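Local coordinates for class II aldolase/adducin N-terminal domain-containing protein (Thermoplasma acidophilum, PDB 3M4R), which is of unknown function but contributes the N-terminal, zinc-binding class II aldolase/adducin domain of a longer protein that is probably an oxidoreductase of the short-chain dehydrogenase/reductase family, at residues A[118-123]-A[166-172]; A[125-131]-A[200-204]; A[56-62]-A[74-80]. One frame throughout, in Å; residues are numbered along the deposited sequence. Where two conformers were deposited one is given.

Overall arrangement
The three contacts belong to one domain, a mixed sheet with helices on both faces: a helix pair (interaction 1), a strand against a helix (interaction 2) and a strand pair (interaction 3); their centres lie 14 to 15 Å apart. Interaction 2 supplies the zinc ligand His130, on the face of strand 127-131 that looks away from helix 197-215. Interaction 1 covers that face: Leu119 CD1 meets His130 CD2 at 3.8 Å, and the Leu119 side chain comes within about 5 Å of the metal. Interaction 3 reaches interaction 1 through Leu58 CD2, 4.0 Å from His120 CB; its nearest atoms stay about 6 Å from interaction 2. Interactions 1 and 2 interleave along the chain.

Interaction 1: A[118-123]-A[166-172]; sequences FLHAFL and FTLAKEV
Segment 118-123 is the end of helix 117-121, and segment 166-172 the start of helix 166-175. Helical geometry holds through Ala121, and Phe122 N still bonds Phe118 O at 3.1 Å. The chain then opens, Leu123 being extended (phi/psi -107/124°). Residues 166-172 are regular alpha-helix, with Lys170 N to Phe166 O at 3.0 Å and Val172 N to Leu168 O at 2.9 Å. The backbones come closest at Leu119 and Ala169, whose CA atoms are 4.8 Å apart, an approach that the small alanine permits.

No hydrogen bond links the segments; the contact is apolar. Its aromatic part is a T-shaped pair in which the edge of Phe166 (chi1 t) addresses the face of Phe118 (chi1 m), with centroids 5.3 Å apart and planes at 90°. Phe122, also m, brings CZ to 4.1 Å from Phe166 CE1. Its ring edge borders the helix backbone, CD2 being 3.5 Å from Ala169 O.

Apolar packing centres on Ala169, whose CB lies 3.5 Å from Phe118 CB and 3.8 Å from Phe122 CD2. Leu119 (m, t) sends CD2 to 3.8 Å from Leu168 CG and 4.0 Å from Val172 CG2, while Leu123 CD2 meets Val172 CG1 at 4.0 Å.

This buried helix-helix packing borders the zinc site, since Leu168 touches His188 and Leu119 touches His130, both metal ligands. Phe118 continues onto Met97 and Leu101 of helix 94-103, Leu123 onto Val128 of strand 127-131, and Val172 onto Ile183 and Leu185 of strand 182-185.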
loop_
_atom_site.group_PDB
_atom_site.type_symbol
_atom_site.label_atom_id
_atom_site.label_comp_id
_atom_site.label_asym_id
_atom_site.label_seq_id
_atom_site.Cartn_x
_atom_site.Cartn_y
_atom_site.Cartn_z
ATOM N N PHE A 118 -2.533 0.473 -8.266
ATOM C CA PHE A 118 -3.850 -0.170 -8.211
ATOM C C PHE A 118 -4.080 -1.011 -6.954
ATOM O O PHE A 118 -5.226 -1.162 -6.545
ATOM C CB PHE A 118 -4.137 -0.986 -9.437
ATOM C CG PHE A 118 -4.432 -0.132 -10.653
ATOM C CD1 PHE A 118 -5.597 0.591 -10.722
ATOM C CD2 PHE A 118 -3.512 0.004 -11.661
ATOM C CE1 PHE A 118 -5.869 1.399 -11.823
ATOM C CE2 PHE A 118 -3.790 0.803 -12.786
ATOM C CZ PHE A 118 -4.975 1.503 -12.852
ATOM N N LEU A 119 -3.013 -1.471 -6.281
ATOM C CA LEU A 119 -3.223 -2.140 -4.957
ATOM C C LEU A 119 -3.896 -1.186 -3.983
ATOM O O LEU A 119 -4.751 -1.570 -3.130
ATOM C CB LEU A 119 -1.910 -2.622 -4.325
ATOM C CG LEU A 119 -1.039 -3.618 -5.088
ATOM C CD1 LEU A 119 0.272 -3.950 -4.314
ATOM C CD2 LEU A 119 -1.828 -4.893 -5.424
ATOM N N HIS A 120 -3.501 0.067 -4.106
ATOM C CA HIS A 120 -3.964 1.132 -3.223
ATOM C C HIS A 120 -5.382 1.604 -3.573
ATOM O O HIS A 120 -6.278 1.806 -2.684
ATOM C CB HIS A 120 -2.965 2.268 -3.320
ATOM C CG HIS A 120 -1.620 1.902 -2.760
ATOM N ND1 HIS A 120 -1.267 2.202 -1.456
ATOM C CD2 HIS A 120 -0.562 1.249 -3.302
ATOM C CE1 HIS A 120 -0.044 1.735 -1.226
ATOM N NE2 HIS A 120 0.412 1.155 -2.325
ATOM N N ALA A 121 -5.576 1.830 -4.860
ATOM C CA ALA A 121 -6.856 2.396 -5.348
ATOM C C ALA A 121 -7.997 1.455 -5.066
ATOM O O ALA A 121 -9.088 1.896 -4.733
ATOM C CB ALA A 121 -6.796 2.720 -6.898
ATOM N N PHE A 122 -7.730 0.158 -5.186
ATOM C CA PHE A 122 -8.751 -0.873 -5.115
ATOM C C PHE A 122 -9.053 -1.372 -3.685
ATOM O O PHE A 122 -9.907 -2.214 -3.536
ATOM C CB PHE A 122 -8.368 -2.087 -5.939
ATOM C CG PHE A 122 -8.400 -1.879 -7.434
ATOM C CD1 PHE A 122 -9.032 -0.799 -8.020
ATOM C CD2 PHE A 122 -7.825 -2.825 -8.256
ATOM C CE1 PHE A 122 -9.055 -0.676 -9.397
ATOM C CE2 PHE A 122 -7.847 -2.721 -9.623
ATOM C CZ PHE A 122 -8.454 -1.643 -10.200
ATOM N N LEU A 123 -8.407 -0.828 -2.674
ATOM C CA LEU A 123 -8.753 -1.151 -1.280
ATOM C C LEU A 123 -9.462 0.051 -0.669
ATOM O O LEU A 123 -8.927 1.185 -0.689
ATOM C CB LEU A 123 -7.490 -1.474 -0.503
ATOM C CG LEU A 123 -6.887 -2.850 -0.803
ATOM C CD1 LEU A 123 -5.489 -2.986 -0.136
ATOM C CD2 LEU A 123 -7.834 -3.918 -0.343
ATOM N N PHE A 166 -1.461 -5.843 -12.657
ATOM C CA PHE A 166 -2.881 -5.569 -12.657
ATOM C C PHE A 166 -3.744 -6.737 -12.174
ATOM O O PHE A 166 -4.673 -6.550 -11.358
ATOM C CB PHE A 166 -3.313 -5.064 -14.050
ATOM C CG PHE A 166 -4.692 -4.481 -14.062
ATOM C CD1 PHE A 166 -4.940 -3.272 -13.479
ATOM C CD2 PHE A 166 -5.760 -5.193 -14.583
ATOM C CE1 PHE A 166 -6.240 -2.757 -13.471
ATOM C CE2 PHE A 166 -7.036 -4.676 -14.562
ATOM C CZ PHE A 166 -7.269 -3.470 -14.008
ATOM N N THR A 167 -3.439 -7.945 -12.602
ATOM C CA THR A 167 -4.145 -9.124 -12.049
ATOM C C THR A 167 -4.023 -9.242 -10.528
ATOM O O THR A 167 -5.019 -9.549 -9.841
ATOM C CB THR A 167 -3.754 -10.412 -12.770
ATOM O OG1 THR A 167 -3.971 -10.205 -14.166
ATOM C CG2 THR A 167 -4.652 -11.601 -12.328
ATOM N N LEU A 168 -2.844 -8.928 -9.984
ATOM C CA LEU A 168 -2.654 -8.981 -8.564
ATOM C C LEU A 168 -3.631 -8.011 -7.922
ATOM O O LEU A 168 -4.354 -8.399 -7.003
ATOM C CB LEU A 168 -1.194 -8.655 -8.194
ATOM C CG LEU A 168 -0.961 -8.415 -6.699
ATOM C CD1 LEU A 168 -1.308 -9.712 -5.934
ATOM C CD2 LEU A 168 0.507 -7.956 -6.395
ATOM N N ALA A 169 -3.716 -6.771 -8.462
ATOM C CA ALA A 169 -4.570 -5.764 -7.885
ATOM C C ALA A 169 -6.023 -6.165 -7.908
ATOM O O ALA A 169 -6.724 -5.926 -6.933
ATOM C CB ALA A 169 -4.351 -4.338 -8.546
ATOM N N LYS A 170 -6.466 -6.777 -8.988
ATOM C CA LYS A 170 -7.834 -7.315 -9.086
ATOM C C LYS A 170 -8.166 -8.416 -8.044
ATOM O O LYS A 170 -9.253 -8.463 -7.462
ATOM C CB LYS A 170 -7.991 -7.912 -10.479
ATOM C CG LYS A 170 -7.827 -6.847 -11.582
ATOM C CD LYS A 170 -9.040 -6.679 -12.412
ATOM C CE LYS A 170 -10.287 -6.272 -11.633
ATOM N NZ LYS A 170 -11.410 -6.590 -12.541
ATOM N N GLU A 171 -7.214 -9.298 -7.811
ATOM C CA GLU A 171 -7.367 -10.346 -6.777
ATOM C C GLU A 171 -7.392 -9.760 -5.386
ATOM O O GLU A 171 -8.157 -10.209 -4.526
ATOM C CB GLU A 171 -6.200 -11.286 -6.843
ATOM C CG GLU A 171 -6.303 -12.253 -7.961
ATOM C CD GLU A 171 -7.471 -13.220 -7.782
ATOM O OE1 GLU A 171 -7.557 -13.916 -6.743
ATOM O OE2 GLU A 171 -8.309 -13.253 -8.697
ATOM N N VAL A 172 -6.531 -8.766 -5.167
ATOM C CA VAL A 172 -6.510 -8.064 -3.918
ATOM C C VAL A 172 -7.877 -7.415 -3.695
ATOM O O VAL A 172 -8.482 -7.565 -2.625
ATOM C CB VAL A 172 -5.372 -7.041 -3.886
ATOM C CG1 VAL A 172 -5.578 -6.069 -2.803
ATOM C CG2 VAL A 172 -4.044 -7.749 -3.799
#

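Interaction 2: A[125-131]-A[200-204]; sequences YKFVMHS and AYDRH. With ZN (zinc ion), chain B.
The zinc site of this class II aldolase/adducin domain takes one ligand from strand 127-131, whose other face packs on helix 197-215 in an alpha/beta layer. His130 (chi1 t) points away from the helix and binds zinc through NE2 at 2.2 Å, its ND1 hydrogen-bonding Leu190; water 1 lies 2.0 Å from the metal, and Glu116, His132 and His188 are the other protein ligands. The strand is extended, residues 200-204 are helical, and their short axes approach to 8.6 Å at -31°, roughly parallel. Phe127, Met129 and Ser131 direct CB toward the helix. Selenomethionine Met129 (m, t, t) places SE 4.0 Å from Ala200 CB and 3.6 Å from Tyr201 N, and Phe127 CB lies 4.2 Å from Ala200 CB. The edge of the His204 ring faces the strand, with CE1 3.6 Å from Met129 O, while ND1 bonds Thr192 on strand 189-194. At the metal-proximal end of the strand, Ser131 OG (chi1 p) and His204 NE2 share a 2.8 Å hydrogen bond.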
loop_
_atom_site.group_PDB
_atom_site.type_symbol
_atom_site.label_atom_id
_atom_site.label_comp_id
_atom_site.label_asym_id
_atom_site.label_seq_id
_atom_site.Cartn_x
_atom_site.Cartn_y
_atom_site.Cartn_z
ATOM N N TYR A 125 -10.054 1.734 1.963
ATOM C CA TYR A 125 -9.670 2.362 3.197
ATOM C C TYR A 125 -8.866 3.608 2.845
ATOM O O TYR A 125 -8.171 3.677 1.803
ATOM C CB TYR A 125 -8.814 1.412 4.047
ATOM C CG TYR A 125 -9.539 0.596 5.134
ATOM C CD1 TYR A 125 -10.064 1.222 6.264
ATOM C CD2 TYR A 125 -9.626 -0.801 5.058
ATOM C CE1 TYR A 125 -10.731 0.499 7.284
ATOM C CE2 TYR A 125 -10.248 -1.562 6.085
ATOM C CZ TYR A 125 -10.817 -0.898 7.200
ATOM O OH TYR A 125 -11.451 -1.600 8.232
ATOM N N LYS A 126 -8.987 4.627 3.684
ATOM C CA LYS A 126 -8.319 5.896 3.423
ATOM C C LYS A 126 -6.798 5.718 3.271
ATOM O O LYS A 126 -6.197 6.267 2.329
ATOM C CB LYS A 126 -8.667 6.916 4.502
ATOM C CG LYS A 126 -8.206 8.316 4.253
ATOM C CD LYS A 126 -8.760 9.257 5.296
ATOM C CE LYS A 126 -8.116 10.650 5.170
ATOM N NZ LYS A 126 -8.658 11.430 4.002
ATOM N N PHE A 127 -6.178 5.000 4.194
ATOM C CA PHE A 127 -4.721 4.787 4.171
ATOM C C PHE A 127 -4.427 3.330 3.828
ATOM O O PHE A 127 -5.063 2.431 4.335
ATOM C CB PHE A 127 -4.070 5.096 5.561
ATOM C CG PHE A 127 -4.041 6.548 5.905
ATOM C CD1 PHE A 127 -5.190 7.182 6.422
ATOM C CD2 PHE A 127 -2.882 7.295 5.725
ATOM C CE1 PHE A 127 -5.176 8.521 6.743
ATOM C CE2 PHE A 127 -2.876 8.674 6.039
ATOM C CZ PHE A 127 -4.016 9.270 6.546
ATOM N N VAL A 128 -3.428 3.106 2.981
ATOM C CA VAL A 128 -2.972 1.782 2.610
ATOM C C VAL A 128 -1.443 1.812 2.642
ATOM O O VAL A 128 -0.796 2.766 2.171
ATOM C CB VAL A 128 -3.432 1.411 1.188
ATOM C CG1 VAL A 128 -2.887 0.050 0.776
ATOM C CG2 VAL A 128 -4.975 1.444 1.066
HETATM N N MSE A 129 -0.865 0.732 3.162
HETATM C CA MSE A 129 0.579 0.573 3.231
HETATM C C MSE A 129 0.973 -0.786 2.688
HETATM O O MSE A 129 0.377 -1.810 3.028
HETATM C CB MSE A 129 1.014 0.695 4.684
HETATM C CG MSE A 129 0.782 2.098 5.202
HETATM SE SE MSE A 129 1.396 2.196 7.055
HETATM C CE MSE A 129 0.829 4.028 7.284
ATOM N N HIS A 130 2.002 -0.780 1.861
ATOM C CA HIS A 130 2.505 -1.955 1.184
ATOM C C HIS A 130 4.017 -2.041 1.426
ATOM O O HIS A 130 4.725 -1.103 1.090
ATOM C CB HIS A 130 2.274 -1.835 -0.316
ATOM C CG HIS A 130 2.755 -3.010 -1.087
ATOM N ND1 HIS A 130 2.691 -4.299 -0.588
ATOM C CD2 HIS A 130 3.352 -3.098 -2.301
ATOM C CE1 HIS A 130 3.203 -5.124 -1.489
ATOM N NE2 HIS A 130 3.637 -4.416 -2.516
ATOM N N SER A 131 4.493 -3.173 1.961
ATOM C CA SER A 131 5.921 -3.441 2.065
ATOM C C SER A 131 6.301 -4.809 1.479
ATOM O O SER A 131 5.468 -5.672 1.257
ATOM C CB SER A 131 6.362 -3.391 3.527
ATOM O OG SER A 131 6.025 -4.600 4.196
ATOM N N ALA A 200 -3.320 1.757 9.994
ATOM C CA ALA A 200 -2.637 0.979 8.958
ATOM C C ALA A 200 -1.233 0.555 9.410
ATOM O O ALA A 200 -0.813 -0.582 9.181
ATOM C CB ALA A 200 -2.546 1.797 7.620
ATOM N N TYR A 201 -0.524 1.490 10.036
ATOM C CA TYR A 201 0.828 1.244 10.554
ATOM C C TYR A 201 0.820 0.199 11.649
ATOM O O TYR A 201 1.574 -0.755 11.616
ATOM C CB TYR A 201 1.428 2.505 11.169
ATOM C CG TYR A 201 2.813 2.274 11.747
ATOM C CD1 TYR A 201 3.901 2.114 10.899
ATOM C CD2 TYR A 201 3.035 2.194 13.125
ATOM C CE1 TYR A 201 5.182 1.880 11.401
ATOM C CE2 TYR A 201 4.335 1.958 13.649
ATOM C CZ TYR A 201 5.398 1.811 12.760
ATOM O OH TYR A 201 6.683 1.578 13.199
ATOM N N ASP A 202 0.007 0.399 12.667
ATOM C CA ASP A 202 0.010 -0.563 13.786
ATOM C C ASP A 202 -0.279 -1.979 13.266
ATOM O O ASP A 202 0.310 -2.964 13.739
ATOM C CB ASP A 202 -1.019 -0.179 14.870
ATOM C CG ASP A 202 -0.616 1.078 15.693
ATOM O OD1 ASP A 202 0.569 1.528 15.656
ATOM O OD2 ASP A 202 -1.506 1.588 16.430
ATOM N N ARG A 203 -1.207 -2.092 12.311
ATOM C CA ARG A 203 -1.541 -3.387 11.737
ATOM C C ARG A 203 -0.352 -3.960 11.010
ATOM O O ARG A 203 -0.122 -5.179 11.069
ATOM C CB ARG A 203 -2.709 -3.315 10.753
ATOM C CG ARG A 203 -4.051 -3.127 11.412
ATOM C CD ARG A 203 -5.195 -2.727 10.489
ATOM N NE ARG A 203 -6.444 -2.771 11.260
ATOM C CZ ARG A 203 -7.567 -2.131 10.978
ATOM N NH1 ARG A 203 -7.662 -1.381 9.918
ATOM N NH2 ARG A 203 -8.609 -2.252 11.790
ATOM N N HIS A 204 0.419 -3.103 10.339
ATOM C CA HIS A 204 1.598 -3.587 9.633
ATOM C C HIS A 204 2.638 -4.187 10.602
ATOM O O HIS A 204 3.173 -5.277 10.380
ATOM C CB HIS A 204 2.231 -2.460 8.828
ATOM C CG HIS A 204 2.760 -2.905 7.505
ATOM N ND1 HIS A 204 1.992 -2.883 6.355
ATOM C CD2 HIS A 204 3.976 -3.372 7.137
ATOM C CE1 HIS A 204 2.704 -3.378 5.347
ATOM N NE2 HIS A 204 3.920 -3.646 5.785
HETATM ZN ZN ZN B . 5.004 -4.844 -4.188
HETATM O O HOH W 1 6.157 -5.281 -5.791
#

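Interaction 3: A[56-62]-A[74-80]; sequences SVLRVKN and GFTGIRM
Backbone hydrogen bonds pair antiparallel strands 54-61 and 75-79 at the edge of the domain's mixed sheet. Leu58 and Ile78 exchange two 2.8 Å N-to-O bonds; Val60 N reaches Thr76 O at 3.0 Å, and Thr76 N reaches Val60 O at 2.8 Å. Val57-Arg79, Arg59-Gly77 and Lys61-Phe75 are the non-hydrogen-bonded pairs. The short axes pass 4.2 Å apart at 147°. Beyond the five bridged pairs, Met80 N bonds Ser56 O (3.0 Å), with Arg79 at the N-cap position of the next helix, and Asn62 N bonds Gly74 O (2.8 Å). Asn62 ND2 donates to Thr76 OG1 (2.8 Å), which also hydrogen-bonds Pro111 O. Arg59 (m, m, t) folds across Gly77, where a CB would clash with Arg59 CZ; Arg59 NH1 donates to Phe75 O (3.1 Å), and Glu47 and Glu110 salt-bridge Arg59. Phe75, on the Arg59 face, packs on helix 16-28. Opposite, Leu58 and Val60 meet helix 117-121, Val60 CG1 lies 4.0 Å from Ile78 CG1, and selenomethionine Met80 sets SE 3.8 Å from Leu58 CB.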
loop_
_atom_site.group_PDB
_atom_site.type_symbol
_atom_site.label_atom_id
_atom_site.label_comp_id
_atom_site.label_asym_id
_atom_site.label_seq_id
_atom_site.Cartn_x
_atom_site.Cartn_y
_atom_site.Cartn_z
ATOM N N SER A 56 -12.055 13.204 -5.470
ATOM C CA SER A 56 -11.394 12.224 -4.654
ATOM C C SER A 56 -10.054 11.829 -5.316
ATOM O O SER A 56 -10.035 11.488 -6.484
ATOM C CB SER A 56 -12.314 11.004 -4.499
ATOM O OG SER A 56 -11.627 10.037 -3.764
ATOM N N VAL A 57 -8.954 12.003 -4.593
ATOM C CA VAL A 57 -7.622 11.853 -5.158
ATOM C C VAL A 57 -6.892 10.800 -4.321
ATOM O O VAL A 57 -6.939 10.853 -3.083
ATOM C CB VAL A 57 -6.826 13.164 -5.149
ATOM C CG1 VAL A 57 -5.413 12.966 -5.654
ATOM C CG2 VAL A 57 -7.554 14.298 -6.036
ATOM N N LEU A 58 -6.242 9.859 -5.003
ATOM C CA LEU A 58 -5.309 8.960 -4.408
ATOM C C LEU A 58 -3.946 9.573 -4.510
ATOM O O LEU A 58 -3.401 9.742 -5.576
ATOM C CB LEU A 58 -5.324 7.559 -5.078
ATOM C CG LEU A 58 -4.359 6.514 -4.484
ATOM C CD1 LEU A 58 -4.890 5.972 -3.115
ATOM C CD2 LEU A 58 -4.181 5.391 -5.529
ATOM N N ARG A 59 -3.384 9.916 -3.364
ATOM C CA ARG A 59 -2.028 10.437 -3.297
ATOM C C ARG A 59 -1.150 9.236 -2.974
ATOM O O ARG A 59 -1.198 8.682 -1.870
ATOM C CB ARG A 59 -1.919 11.518 -2.203
ATOM C CG ARG A 59 -2.456 12.920 -2.584
ATOM C CD ARG A 59 -1.480 13.667 -3.496
ATOM N NE ARG A 59 -2.108 14.787 -4.183
ATOM C CZ ARG A 59 -1.556 15.538 -5.144
ATOM N NH1 ARG A 59 -0.312 15.368 -5.529
ATOM N NH2 ARG A 59 -2.288 16.487 -5.743
ATOM N N VAL A 60 -0.385 8.809 -3.960
ATOM C CA VAL A 60 0.343 7.563 -3.900
ATOM C C VAL A 60 1.816 7.850 -4.096
ATOM O O VAL A 60 2.196 8.737 -4.854
ATOM C CB VAL A 60 -0.135 6.545 -4.948
ATOM C CG1 VAL A 60 0.106 7.060 -6.407
ATOM C CG2 VAL A 60 0.545 5.185 -4.773
ATOM N N LYS A 61 2.646 7.081 -3.393
ATOM C CA LYS A 61 4.083 7.197 -3.478
ATOM C C LYS A 61 4.571 7.188 -4.909
ATOM O O LYS A 61 4.095 6.399 -5.691
ATOM C CB LYS A 61 4.728 6.040 -2.703
ATOM C CG LYS A 61 6.197 6.187 -2.547
ATOM C CD LYS A 61 6.904 5.174 -3.286
ATOM C CE LYS A 61 8.366 5.112 -2.888
ATOM N NZ LYS A 61 9.188 5.199 -4.162
ATOM N N ASN A 62 5.538 8.050 -5.237
ATOM C CA ASN A 62 6.029 8.165 -6.604
ATOM C C ASN A 62 7.498 7.817 -6.710
ATOM O O ASN A 62 8.118 7.484 -5.714
ATOM C CB ASN A 62 5.687 9.548 -7.209
ATOM C CG ASN A 62 6.354 10.682 -6.510
ATOM O OD1 ASN A 62 7.518 10.580 -6.133
ATOM N ND2 ASN A 62 5.639 11.823 -6.393
ATOM N N GLY A 74 6.748 13.575 -2.854
ATOM C CA GLY A 74 6.781 12.186 -3.212
ATOM C C GLY A 74 5.457 11.522 -3.388
ATOM O O GLY A 74 5.435 10.312 -3.512
ATOM N N PHE A 75 4.352 12.272 -3.338
ATOM C CA PHE A 75 3.022 11.715 -3.473
ATOM C C PHE A 75 2.356 12.320 -4.678
ATOM O O PHE A 75 2.099 13.528 -4.720
ATOM C CB PHE A 75 2.208 11.888 -2.196
ATOM C CG PHE A 75 2.715 10.987 -1.123
ATOM C CD1 PHE A 75 3.793 11.392 -0.317
ATOM C CD2 PHE A 75 2.270 9.670 -1.042
ATOM C CE1 PHE A 75 4.355 10.494 0.623
ATOM C CE2 PHE A 75 2.833 8.768 -0.105
ATOM C CZ PHE A 75 3.876 9.184 0.722
ATOM N N THR A 76 2.065 11.471 -5.639
ATOM C CA THR A 76 1.522 11.901 -6.947
ATOM C C THR A 76 0.027 11.671 -6.846
ATOM O O THR A 76 -0.432 10.629 -6.326
ATOM C CB THR A 76 2.186 11.138 -8.069
ATOM O OG1 THR A 76 3.536 11.651 -8.265
ATOM C CG2 THR A 76 1.385 11.193 -9.459
ATOM N N GLY A 77 -0.744 12.655 -7.323
ATOM C CA GLY A 77 -2.204 12.615 -7.271
ATOM C C GLY A 77 -2.816 11.880 -8.440
ATOM O O GLY A 77 -2.604 12.294 -9.597
ATOM N N ILE A 78 -3.614 10.850 -8.139
ATOM C CA ILE A 78 -4.335 10.058 -9.142
ATOM C C ILE A 78 -5.816 10.219 -8.907
ATOM O O ILE A 78 -6.311 10.100 -7.772
ATOM C CB ILE A 78 -3.919 8.542 -9.071
ATOM C CG1 ILE A 78 -2.405 8.383 -9.281
ATOM C CG2 ILE A 78 -4.705 7.640 -10.074
ATOM C CD1 ILE A 78 -1.842 8.791 -10.680
ATOM N N ARG A 79 -6.552 10.507 -9.951
ATOM C CA ARG A 79 -8.006 10.651 -9.807
ATOM C C ARG A 79 -8.602 9.307 -9.442
ATOM O O ARG A 79 -8.394 8.344 -10.139
ATOM C CB ARG A 79 -8.655 11.143 -11.102
ATOM C CG ARG A 79 -8.131 12.479 -11.594
ATOM C CD ARG A 79 -8.734 12.940 -12.930
ATOM N NE ARG A 79 -8.250 14.295 -13.103
ATOM C CZ ARG A 79 -8.889 15.396 -12.735
ATOM N NH1 ARG A 79 -10.131 15.353 -12.262
ATOM N NH2 ARG A 79 -8.281 16.552 -12.901
HETATM N N MSE A 80 -9.359 9.244 -8.340
HETATM C CA MSE A 80 -9.963 7.988 -7.916
HETATM C C MSE A 80 -11.056 7.566 -8.873
HETATM O O MSE A 80 -11.192 6.374 -9.123
HETATM C CB MSE A 80 -10.537 8.058 -6.487
HETATM C CG MSE A 80 -9.425 7.787 -5.423
HETATM SE SE MSE A 80 -8.746 5.949 -5.408
HETATM C CE MSE A 80 -10.438 5.168 -4.838
#